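Local coordinates for neurogenic locus protein delta (Drosophila melanogaster, PDB 7ALK), which acts as a ligand for the Notch receptor and is required to separate neural from epidermal cell lineages, here represented by its N-terminal C2, DSL and first EGF domains, at residues 3-9 against 155-161; 61-65 against 94-100; 165-169 against 187-191; 206-210 against 219-224. All coordinates share one frame. Residues are numbered along the deposited sequence.

Contact 1 of 4, residues 3-9 against 155-161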
# COMPACT_ATOMS: atom_id res chain seq x y z
N SER A 3 1.21 4.34 2.76
CA SER A 3 2.11 3.27 2.37
C SER A 3 1.90 2.97 0.89
O SER A 3 0.78 3.07 0.38
CB SER A 3 1.89 2.00 3.20
OG SER A 3 2.20 2.22 4.56
N PHE A 4 2.99 2.62 0.21
CA PHE A 4 2.96 2.24 -1.19
C PHE A 4 2.94 0.72 -1.28
O PHE A 4 3.88 0.06 -0.84
CB PHE A 4 4.17 2.81 -1.94
CG PHE A 4 4.19 2.51 -3.42
CD1 PHE A 4 4.65 1.30 -3.90
CD2 PHE A 4 3.75 3.46 -4.33
CE1 PHE A 4 4.66 1.03 -5.26
CE2 PHE A 4 3.76 3.19 -5.69
CZ PHE A 4 4.22 1.98 -6.15
N GLU A 5 1.86 0.18 -1.84
CA GLU A 5 1.68 -1.26 -1.96
C GLU A 5 1.86 -1.69 -3.41
O GLU A 5 1.22 -1.14 -4.31
CB GLU A 5 0.29 -1.69 -1.46
CG GLU A 5 0.10 -1.57 0.04
CD GLU A 5 -1.34 -1.78 0.45
OE1 GLU A 5 -2.25 -1.48 -0.35
OE2 GLU A 5 -1.57 -2.25 1.59
N LEU A 6 2.74 -2.67 -3.62
CA LEU A 6 2.92 -3.29 -4.93
C LEU A 6 2.56 -4.76 -4.81
O LEU A 6 3.23 -5.51 -4.09
CB LEU A 6 4.36 -3.13 -5.43
CG LEU A 6 4.75 -3.98 -6.64
CD1 LEU A 6 3.86 -3.67 -7.83
CD2 LEU A 6 6.21 -3.78 -7.00
N ARG A 7 1.50 -5.18 -5.51
CA ARG A 7 1.00 -6.54 -5.44
C ARG A 7 1.31 -7.25 -6.75
O ARG A 7 0.70 -6.95 -7.78
CB ARG A 7 -0.50 -6.55 -5.15
CG ARG A 7 -1.12 -7.94 -5.20
CD ARG A 7 -2.59 -7.91 -4.80
NE ARG A 7 -3.39 -7.09 -5.69
CZ ARG A 7 -4.66 -6.78 -5.48
NH1 ARG A 7 -5.31 -7.20 -4.41
NH2 ARG A 7 -5.30 -6.02 -6.37
N LEU A 8 2.25 -8.19 -6.70
CA LEU A 8 2.54 -9.01 -7.86
C LEU A 8 1.44 -10.05 -8.06
O LEU A 8 0.95 -10.64 -7.10
CB LEU A 8 3.89 -9.71 -7.69
CG LEU A 8 5.03 -8.85 -7.14
CD1 LEU A 8 6.18 -9.72 -6.68
CD2 LEU A 8 5.50 -7.85 -8.19
N LYS A 9 1.05 -10.26 -9.31
CA LYS A 9 -0.03 -11.19 -9.64
C LYS A 9 0.47 -12.41 -10.40
O LYS A 9 0.37 -13.53 -9.90
CB LYS A 9 -1.13 -10.47 -10.43
CG LYS A 9 -1.77 -9.31 -9.68
CD LYS A 9 -3.11 -8.93 -10.27
CE LYS A 9 -2.97 -8.46 -11.71
NZ LYS A 9 -4.29 -8.10 -12.31
N GLU A 155 2.82 -9.29 -14.34
CA GLU A 155 1.61 -8.51 -14.10
C GLU A 155 1.55 -8.12 -12.62
O GLU A 155 1.84 -8.94 -11.74
CB GLU A 155 0.37 -9.31 -14.49
CG GLU A 155 -0.90 -8.48 -14.58
CD GLU A 155 -2.07 -9.28 -15.13
OE1 GLU A 155 -1.85 -10.39 -15.65
OE2 GLU A 155 -3.22 -8.79 -15.04
N TYR A 156 1.16 -6.87 -12.36
CA TYR A 156 1.21 -6.34 -11.01
C TYR A 156 0.19 -5.22 -10.86
O TYR A 156 -0.26 -4.62 -11.84
CB TYR A 156 2.61 -5.81 -10.67
CG TYR A 156 3.12 -4.78 -11.66
CD1 TYR A 156 3.70 -5.16 -12.86
CD2 TYR A 156 2.99 -3.42 -11.39
CE1 TYR A 156 4.15 -4.22 -13.76
CE2 TYR A 156 3.44 -2.47 -12.29
CZ TYR A 156 4.02 -2.88 -13.47
OH TYR A 156 4.47 -1.94 -14.37
N ASP A 157 -0.16 -4.94 -9.61
CA ASP A 157 -0.96 -3.79 -9.23
C ASP A 157 -0.18 -2.93 -8.24
O ASP A 157 0.61 -3.44 -7.45
CB ASP A 157 -2.30 -4.20 -8.61
CG ASP A 157 -3.07 -5.20 -9.46
OD1 ASP A 157 -2.82 -5.26 -10.68
OD2 ASP A 157 -3.92 -5.92 -8.90
N PHE A 158 -0.41 -1.62 -8.29
CA PHE A 158 0.28 -0.70 -7.40
C PHE A 158 -0.65 0.45 -7.03
O PHE A 158 -1.47 0.88 -7.84
CB PHE A 158 1.57 -0.16 -8.03
CG PHE A 158 1.36 0.60 -9.31
CD1 PHE A 158 1.24 -0.07 -10.52
CD2 PHE A 158 1.28 1.98 -9.30
CE1 PHE A 158 1.04 0.63 -11.69
CE2 PHE A 158 1.08 2.69 -10.47
CZ PHE A 158 0.97 2.01 -11.67
N ARG A 159 -0.50 0.94 -5.80
CA ARG A 159 -1.29 2.06 -5.32
C ARG A 159 -0.64 2.63 -4.07
O ARG A 159 0.26 2.03 -3.48
CB ARG A 159 -2.73 1.64 -5.02
CG ARG A 159 -2.87 0.81 -3.75
CD ARG A 159 -4.32 0.46 -3.47
NE ARG A 159 -4.46 -0.26 -2.21
CZ ARG A 159 -5.60 -0.76 -1.76
NH1 ARG A 159 -6.73 -0.64 -2.45
NH2 ARG A 159 -5.62 -1.40 -0.60
N VAL A 160 -1.12 3.81 -3.67
CA VAL A 160 -0.75 4.45 -2.42
C VAL A 160 -2.03 4.74 -1.65
O VAL A 160 -2.96 5.34 -2.20
CB VAL A 160 0.06 5.74 -2.63
CG1 VAL A 160 0.71 6.18 -1.32
CG2 VAL A 160 1.10 5.55 -3.71
N THR A 161 -2.07 4.32 -0.39
CA THR A 161 -3.22 4.55 0.47
C THR A 161 -2.75 5.06 1.83
O THR A 161 -1.67 4.68 2.31
CB THR A 161 -4.06 3.28 0.66
OG1 THR A 161 -3.21 2.21 1.12
CG2 THR A 161 -4.72 2.87 -0.64
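Three charged pairs bridge these antiparallel strands of the C2 domain's beta-sandwich. Arg-159 NE gives a hydrogen bond to Glu-5 OE1 at 3.1 Å, Arg-7 NH2 one to Asp-157 OD2 at 2.9 Å, and Lys-9 NZ lies 3.0 Å from Glu-155 OE2. Because Lys-9 NZ also sits 3.6 Å from Asp-157 OD1, the residues Arg-7, Lys-9, Glu-155 and Asp-157 form one salt-bridge network; Asp-157 OD1 has a further hydrogen bond from outside, with Thr-144 OG1. Beneath the charges runs a regular backbone pairing, with the segment axes 4.6 Å apart at closest and their directions at 161°. Ser-3 with Thr-161, Glu-5 with Arg-159 and Arg-7 with Asp-157 are hydrogen-bonded pairs, the last giving Arg-7 N to Asp-157 O at 2.8 Å and Asp-157 N to Arg-7 O at 2.9 Å. The alternating non-hydrogen-bonded pairs, Phe-4 with Val-160, Leu-6 with Phe-158 and Leu-8 with Tyr-156, turn buried side chains to the other face. There Phe-158 and Tyr-156 touch strand 124-135 of the second sheet. One face thus carries Ser-3, Thr-161 and charged side chains, the other apolar and aromatic ones. On the latter Leu-6 CD1 meets Tyr-156 CD2 at 3.7 Å, and Phe-4 CD2 packs on Val-160 CG2 at 3.4 Å.

Contact 2 of 4, residues 61-65 against 94-100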
# COMPACT_ATOMS: atom_id res chain seq x y z
N THR A 61 15.15 5.04 -1.95
CA THR A 61 14.80 5.83 -0.77
C THR A 61 13.65 5.22 0.02
O THR A 61 13.57 5.42 1.24
CB THR A 61 14.45 7.26 -1.19
OG1 THR A 61 13.14 7.28 -1.78
CG2 THR A 61 15.46 7.78 -2.20
N TYR A 62 12.76 4.47 -0.63
CA TYR A 62 11.65 3.86 0.08
C TYR A 62 11.96 2.45 0.57
O TYR A 62 11.61 2.11 1.71
CB TYR A 62 10.40 3.82 -0.82
CG TYR A 62 9.81 5.17 -1.14
CD1 TYR A 62 8.89 5.77 -0.29
CD2 TYR A 62 10.17 5.85 -2.30
CE1 TYR A 62 8.34 7.00 -0.58
CE2 TYR A 62 9.63 7.09 -2.60
CZ TYR A 62 8.72 7.66 -1.74
OH TYR A 62 8.18 8.89 -2.03
N GLY A 63 12.61 1.63 -0.24
CA GLY A 63 12.91 0.27 0.17
C GLY A 63 13.62 -0.49 -0.92
O GLY A 63 13.56 -0.15 -2.10
N ASP A 64 14.31 -1.56 -0.49
CA ASP A 64 15.05 -2.47 -1.36
C ASP A 64 14.73 -3.89 -0.88
O ASP A 64 15.51 -4.52 -0.17
CB ASP A 64 16.55 -2.18 -1.33
CG ASP A 64 17.35 -3.04 -2.30
OD1 ASP A 64 16.73 -3.82 -3.06
OD2 ASP A 64 18.59 -2.94 -2.29
N VAL A 65 13.57 -4.39 -1.29
CA VAL A 65 13.04 -5.66 -0.79
C VAL A 65 13.52 -6.80 -1.67
O VAL A 65 13.54 -6.70 -2.90
CB VAL A 65 11.50 -5.61 -0.73
CG1 VAL A 65 10.94 -6.96 -0.29
CG2 VAL A 65 11.05 -4.52 0.23
N PHE A 94 5.77 -0.41 1.22
CA PHE A 94 6.83 0.55 1.53
C PHE A 94 6.22 1.74 2.25
O PHE A 94 5.67 2.65 1.60
CB PHE A 94 7.55 1.00 0.25
CG PHE A 94 8.04 -0.12 -0.61
CD1 PHE A 94 7.22 -0.69 -1.57
CD2 PHE A 94 9.33 -0.60 -0.47
CE1 PHE A 94 7.68 -1.73 -2.37
CE2 PHE A 94 9.79 -1.63 -1.26
CZ PHE A 94 8.96 -2.19 -2.21
N PRO A 95 6.27 1.79 3.58
CA PRO A 95 5.63 2.89 4.30
C PRO A 95 6.49 4.15 4.30
O PRO A 95 7.69 4.12 4.03
CB PRO A 95 5.49 2.33 5.72
CG PRO A 95 6.66 1.42 5.86
CD PRO A 95 6.90 0.82 4.49
N PHE A 96 5.83 5.27 4.60
CA PHE A 96 6.50 6.55 4.73
C PHE A 96 5.86 7.33 5.87
O PHE A 96 4.79 6.98 6.37
CB PHE A 96 6.45 7.35 3.42
CG PHE A 96 5.09 7.43 2.79
CD1 PHE A 96 4.66 6.47 1.89
CD2 PHE A 96 4.24 8.49 3.09
CE1 PHE A 96 3.41 6.55 1.31
CE2 PHE A 96 2.98 8.57 2.51
CZ PHE A 96 2.57 7.60 1.62
N SER A 97 6.55 8.39 6.30
CA SER A 97 6.08 9.24 7.39
C SER A 97 5.96 10.70 6.99
O SER A 97 5.74 11.55 7.86
CB SER A 97 7.01 9.10 8.60
OG SER A 97 7.06 7.76 9.06
N PHE A 98 6.11 11.01 5.71
CA PHE A 98 6.02 12.37 5.19
C PHE A 98 4.82 12.47 4.25
O PHE A 98 4.06 11.51 4.07
CB PHE A 98 7.31 12.76 4.47
CG PHE A 98 7.88 11.66 3.62
CD1 PHE A 98 7.43 11.46 2.33
CD2 PHE A 98 8.88 10.83 4.11
CE1 PHE A 98 7.95 10.45 1.54
CE2 PHE A 98 9.40 9.82 3.33
CZ PHE A 98 8.94 9.63 2.04
N SER A 99 4.64 13.64 3.66
CA SER A 99 3.60 13.82 2.66
C SER A 99 3.98 13.06 1.40
O SER A 99 5.13 13.11 0.96
CB SER A 99 3.41 15.30 2.36
OG SER A 99 3.21 16.05 3.54
N TRP A 100 3.02 12.34 0.83
CA TRP A 100 3.29 11.58 -0.38
C TRP A 100 3.65 12.53 -1.52
O TRP A 100 2.82 13.37 -1.91
CB TRP A 100 2.08 10.73 -0.77
CG TRP A 100 2.28 10.02 -2.07
CD1 TRP A 100 1.60 10.24 -3.24
CD2 TRP A 100 3.23 8.99 -2.35
NE1 TRP A 100 2.07 9.40 -4.22
CE2 TRP A 100 3.07 8.62 -3.70
CE3 TRP A 100 4.19 8.33 -1.58
CZ2 TRP A 100 3.84 7.63 -4.30
CZ3 TRP A 100 4.96 7.34 -2.18
CH2 TRP A 100 4.78 7.00 -3.53
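Backbone proximity here is slight: the nearest CA atoms, those of Tyr-62 and Phe-94, are 6.0 Å apart, and the segments belong to different sheets of the C2 domain. Residues 63-65 begin strand 63-72, whose entry is a classic beta bulge in which Tyr-62 and Gly-63 both face Leu-47. Residues 94-95 end strand 92-95, and the chain then loops through Phe-96 and Phe-98 to Trp-100. At Gly-63 the CA atom lies 3.7 Å from Phe-94 CD2, at the ring edge; an ideal CB would come within 2.5 Å of that carbon and clash. Farther along, Val-65 CG2 touches Phe-94 CE2 at 3.5 Å. Tyr-62 makes the largest contribution, covering the loop: its CE1 approaches Phe-98 CZ at 3.8 Å and Trp-100 CZ3 at 3.8 Å, with the Tyr-62 ring and the six-membered Trp-100 ring oblique, centroids 5.7 Å apart and planes at 47°. His-49 meets the Tyr-62 ring as well, and Trp-100 NE1 is hydrogen-bonded to Leu-136 O. With no polar bond between the two segments, the cohesion is aromatic and aliphatic, so shape fit rather than directional bonding joins the edge strand of one sheet to the end of strand 92-95 and the loop that follows it.

Contact 3 of 4, residues 165-169 against 187-191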
# COMPACT_ATOMS: atom_id res chain seq x y z
N ASN A 165 -6.68 6.48 10.42
CA ASN A 165 -6.81 7.77 11.10
C ASN A 165 -5.95 8.86 10.48
O ASN A 165 -5.67 9.87 11.12
CB ASN A 165 -6.50 7.64 12.60
CG ASN A 165 -7.58 6.88 13.36
OD1 ASN A 165 -8.76 6.96 13.02
ND2 ASN A 165 -7.17 6.15 14.39
N TYR A 166 -5.52 8.67 9.23
CA TYR A 166 -4.76 9.68 8.51
C TYR A 166 -5.50 10.02 7.22
O TYR A 166 -5.68 9.16 6.36
CB TYR A 166 -3.34 9.19 8.21
CG TYR A 166 -2.37 9.44 9.34
CD1 TYR A 166 -1.76 10.68 9.49
CD2 TYR A 166 -2.07 8.45 10.26
CE1 TYR A 166 -0.87 10.92 10.52
CE2 TYR A 166 -1.18 8.68 11.29
CZ TYR A 166 -0.59 9.92 11.42
OH TYR A 166 0.29 10.15 12.45
N TYR A 167 -5.92 11.28 7.11
CA TYR A 167 -6.63 11.78 5.94
C TYR A 167 -5.78 12.83 5.23
O TYR A 167 -4.72 13.24 5.72
CB TYR A 167 -7.99 12.38 6.35
CG TYR A 167 -8.92 11.42 7.04
CD1 TYR A 167 -8.78 11.11 8.39
CD2 TYR A 167 -9.96 10.81 6.34
CE1 TYR A 167 -9.63 10.23 9.02
CE2 TYR A 167 -10.82 9.93 6.97
CZ TYR A 167 -10.65 9.64 8.31
OH TYR A 167 -11.51 8.76 8.93
N GLY A 168 -6.25 13.25 4.07
CA GLY A 168 -5.60 14.29 3.30
C GLY A 168 -5.11 13.77 1.96
O GLY A 168 -5.40 12.65 1.55
N SER A 169 -4.34 14.62 1.28
CA SER A 169 -3.80 14.28 -0.03
C SER A 169 -2.39 13.70 0.04
O SER A 169 -2.03 12.87 -0.80
CB SER A 169 -3.78 15.52 -0.93
OG SER A 169 -3.33 15.19 -2.23
N CYS A 187 -14.79 12.40 10.99
CA CYS A 187 -13.85 13.15 10.17
C CYS A 187 -14.34 13.23 8.73
O CYS A 187 -15.05 12.34 8.24
CB CYS A 187 -12.45 12.51 10.20
SG CYS A 187 -11.73 12.32 11.84
N SER A 188 -13.95 14.31 8.05
CA SER A 188 -14.29 14.51 6.65
C SER A 188 -13.29 13.79 5.75
O SER A 188 -12.66 12.82 6.18
CB SER A 188 -14.33 16.01 6.32
OG SER A 188 -13.07 16.61 6.56
N GLU A 189 -13.15 14.26 4.51
CA GLU A 189 -12.19 13.66 3.59
C GLU A 189 -10.79 14.23 3.74
O GLU A 189 -9.81 13.51 3.54
CB GLU A 189 -12.66 13.84 2.14
CG GLU A 189 -13.82 12.95 1.75
CD GLU A 189 -14.09 12.97 0.25
OE1 GLU A 189 -13.34 13.65 -0.48
OE2 GLU A 189 -15.05 12.30 -0.19
N THR A 190 -10.66 15.51 4.10
CA THR A 190 -9.36 16.13 4.28
C THR A 190 -8.86 16.04 5.72
O THR A 190 -7.70 16.39 5.97
CB THR A 190 -9.40 17.60 3.85
OG1 THR A 190 -10.42 18.29 4.58
CG2 THR A 190 -9.69 17.71 2.36
N GLY A 191 -9.68 15.59 6.65
CA GLY A 191 -9.28 15.38 8.02
C GLY A 191 -9.84 16.34 9.05
O GLY A 191 -9.28 16.42 10.15
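This is a surface contact within the DSL domain, where one tyrosine ring is laid across a disulfide-tethered loop. Tyr-167 ends the short strand 166-167, which pairs with strand 173-174; the segment 187-191 leaves strand 183-187, and its Cys-187 is disulfide-bonded to Cys-175. The evidence for ring packing is geometric: Cys-187 CB stands 4.2 Å from the Tyr-167 ring centroid and 27° off its normal, a CH-pi contact over the face, while Cys-187 SG makes an oblique sulfur-aromatic contact, 4.9 Å from that centroid. Between the segments, van der Waals contact with backbone atoms completes the fit, Tyr-167 CB lying 3.6 Å from Gly-191 N. Both glycines have positive phi, 117° at Gly-168 and 110° at Gly-191, where a side chain would be jammed against the preceding carbonyl oxygen. Gly-191 would also bring an ideal CB to 3.5 Å from Tyr-167 CB. Ser-188 O comes to 3.4 Å from Tyr-167 CD2, oblique to the ring.

Contact 4 of 4, residues 206-210 against 219-224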
# COMPACT_ATOMS: atom_id res chain seq x y z
N ILE A 206 -19.41 19.56 24.05
CA ILE A 206 -20.52 20.32 24.63
C ILE A 206 -21.79 19.94 23.89
O ILE A 206 -21.80 19.95 22.65
CB ILE A 206 -20.27 21.84 24.53
CG1 ILE A 206 -18.92 22.20 25.15
CG2 ILE A 206 -21.40 22.61 25.19
CD1 ILE A 206 -18.51 23.65 24.93
N PRO A 207 -22.87 19.61 24.58
CA PRO A 207 -24.13 19.29 23.91
C PRO A 207 -24.87 20.56 23.49
O PRO A 207 -24.53 21.67 23.89
CB PRO A 207 -24.92 18.51 24.96
CG PRO A 207 -23.95 18.25 26.10
CD PRO A 207 -22.95 19.35 26.03
N LYS A 208 -25.90 20.36 22.68
CA LYS A 208 -26.78 21.44 22.24
C LYS A 208 -28.18 21.18 22.78
O LYS A 208 -28.81 20.18 22.43
CB LYS A 208 -26.81 21.55 20.71
CG LYS A 208 -25.51 22.07 20.11
CD LYS A 208 -25.69 22.41 18.63
CE LYS A 208 -26.72 23.51 18.44
NZ LYS A 208 -26.85 23.91 17.01
N CYS A 209 -28.65 22.09 23.64
CA CYS A 209 -29.94 21.93 24.28
C CYS A 209 -31.07 22.21 23.29
O CYS A 209 -30.85 22.47 22.10
CB CYS A 209 -30.04 22.85 25.49
SG CYS A 209 -29.36 22.17 27.03
N ALA A 210 -32.30 22.16 23.79
CA ALA A 210 -33.48 22.40 22.97
C ALA A 210 -33.71 23.90 22.79
O ALA A 210 -33.00 24.74 23.35
CB ALA A 210 -34.70 21.72 23.59
N ASP A 219 -27.17 17.81 29.60
CA ASP A 219 -26.39 16.61 29.88
C ASP A 219 -26.20 15.75 28.64
O ASP A 219 -25.16 15.10 28.49
CB ASP A 219 -27.07 15.78 30.97
CG ASP A 219 -26.19 14.64 31.47
OD1 ASP A 219 -25.05 14.91 31.88
OD2 ASP A 219 -26.66 13.48 31.44
N LYS A 220 -27.19 15.74 27.75
CA LYS A 220 -27.13 15.17 26.42
C LYS A 220 -27.76 16.17 25.47
O LYS A 220 -28.50 17.06 25.90
CB LYS A 220 -27.85 13.81 26.35
CG LYS A 220 -27.04 12.64 26.89
CD LYS A 220 -25.81 12.37 26.04
CE LYS A 220 -26.19 11.80 24.67
NZ LYS A 220 -25.01 11.61 23.79
N PRO A 221 -27.48 16.07 24.17
CA PRO A 221 -28.06 17.03 23.22
C PRO A 221 -29.58 16.97 23.20
O PRO A 221 -30.18 15.90 23.34
CB PRO A 221 -27.46 16.61 21.87
CG PRO A 221 -26.92 15.23 22.09
CD PRO A 221 -26.49 15.20 23.51
N ASN A 222 -30.20 18.14 23.03
CA ASN A 222 -31.65 18.29 22.91
C ASN A 222 -32.37 17.73 24.14
O ASN A 222 -33.25 16.88 24.05
CB ASN A 222 -32.16 17.64 21.62
CG ASN A 222 -31.75 18.42 20.38
OD1 ASN A 222 -31.47 19.61 20.45
ND2 ASN A 222 -31.71 17.73 19.24
N GLN A 223 -31.97 18.24 25.31
CA GLN A 223 -32.60 17.92 26.58
C GLN A 223 -32.17 18.97 27.59
O GLN A 223 -31.11 19.58 27.44
CB GLN A 223 -32.23 16.52 27.07
CG GLN A 223 -30.93 16.47 27.85
CD GLN A 223 -30.60 15.08 28.34
OE1 GLN A 223 -29.68 14.89 29.13
NE2 GLN A 223 -31.35 14.08 27.87
N CYS A 224 -33.00 19.17 28.61
CA CYS A 224 -32.75 20.24 29.58
C CYS A 224 -33.20 19.78 30.96
O CYS A 224 -34.38 19.50 31.17
CB CYS A 224 -33.47 21.52 29.16
SG CYS A 224 -32.72 22.25 27.69
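Two half-cystines and two prolines make close side-chain contacts between these segments of the first EGF-like domain. Cys-209, with chi1 at -86°, is bonded to Cys-218, and Cys-224, in the m rotamer at -69°, is bonded to Cys-213; these conformations bring Cys-209 SG and Cys-224 SG to 3.4 Å, a packing contact between two separate disulfides. Cys-209 SG also lies 3.2 Å from Gln-223 O. The prolines meet with opposite puckers, Pro-207 C-gamma exo and Pro-221 C-gamma endo, and Pro-207 CB lies 3.9 Å from Pro-221 CD; Trp-199 of the neighbouring strand 199-200 touches both. Lys-208, m at chi1, leads its chain away and takes part through its backbone: Asn-222 N donates to Lys-208 O at 2.5 Å with an N-H...O angle of 162°, a very short distance at 3.0 Å resolution. With a single hydrogen bond between the segments and none of the touching residues fully buried, the chemistry implies a small domain held largely by its cystines, as EGF modules are.

Overall arrangement
Contacts 1 and 2 belong to the C2 domain and are partly buried; contacts 3 and 4 are surface contacts in the DSL and EGF-like modules that follow. Contact 2 is nested in the chain loop closed by contact 1, and the two touch directly: strands 3-12 and 92-95 are sheet neighbours, and Val-160 CG2 packs on Trp-100 CZ2 at 3.5 Å. Contact 3 adjoins contact 1 in sequence, their centres about 22 Å apart, whereas contact 4 lies about 48 Å from contact 1, centre to centre. Chemistry follows this extended layout: strand pairing with charges on one face and apolar side chains on the other in contact 1, aromatic packing in contact 2, and loops tied by disulfides in contacts 3 and 4.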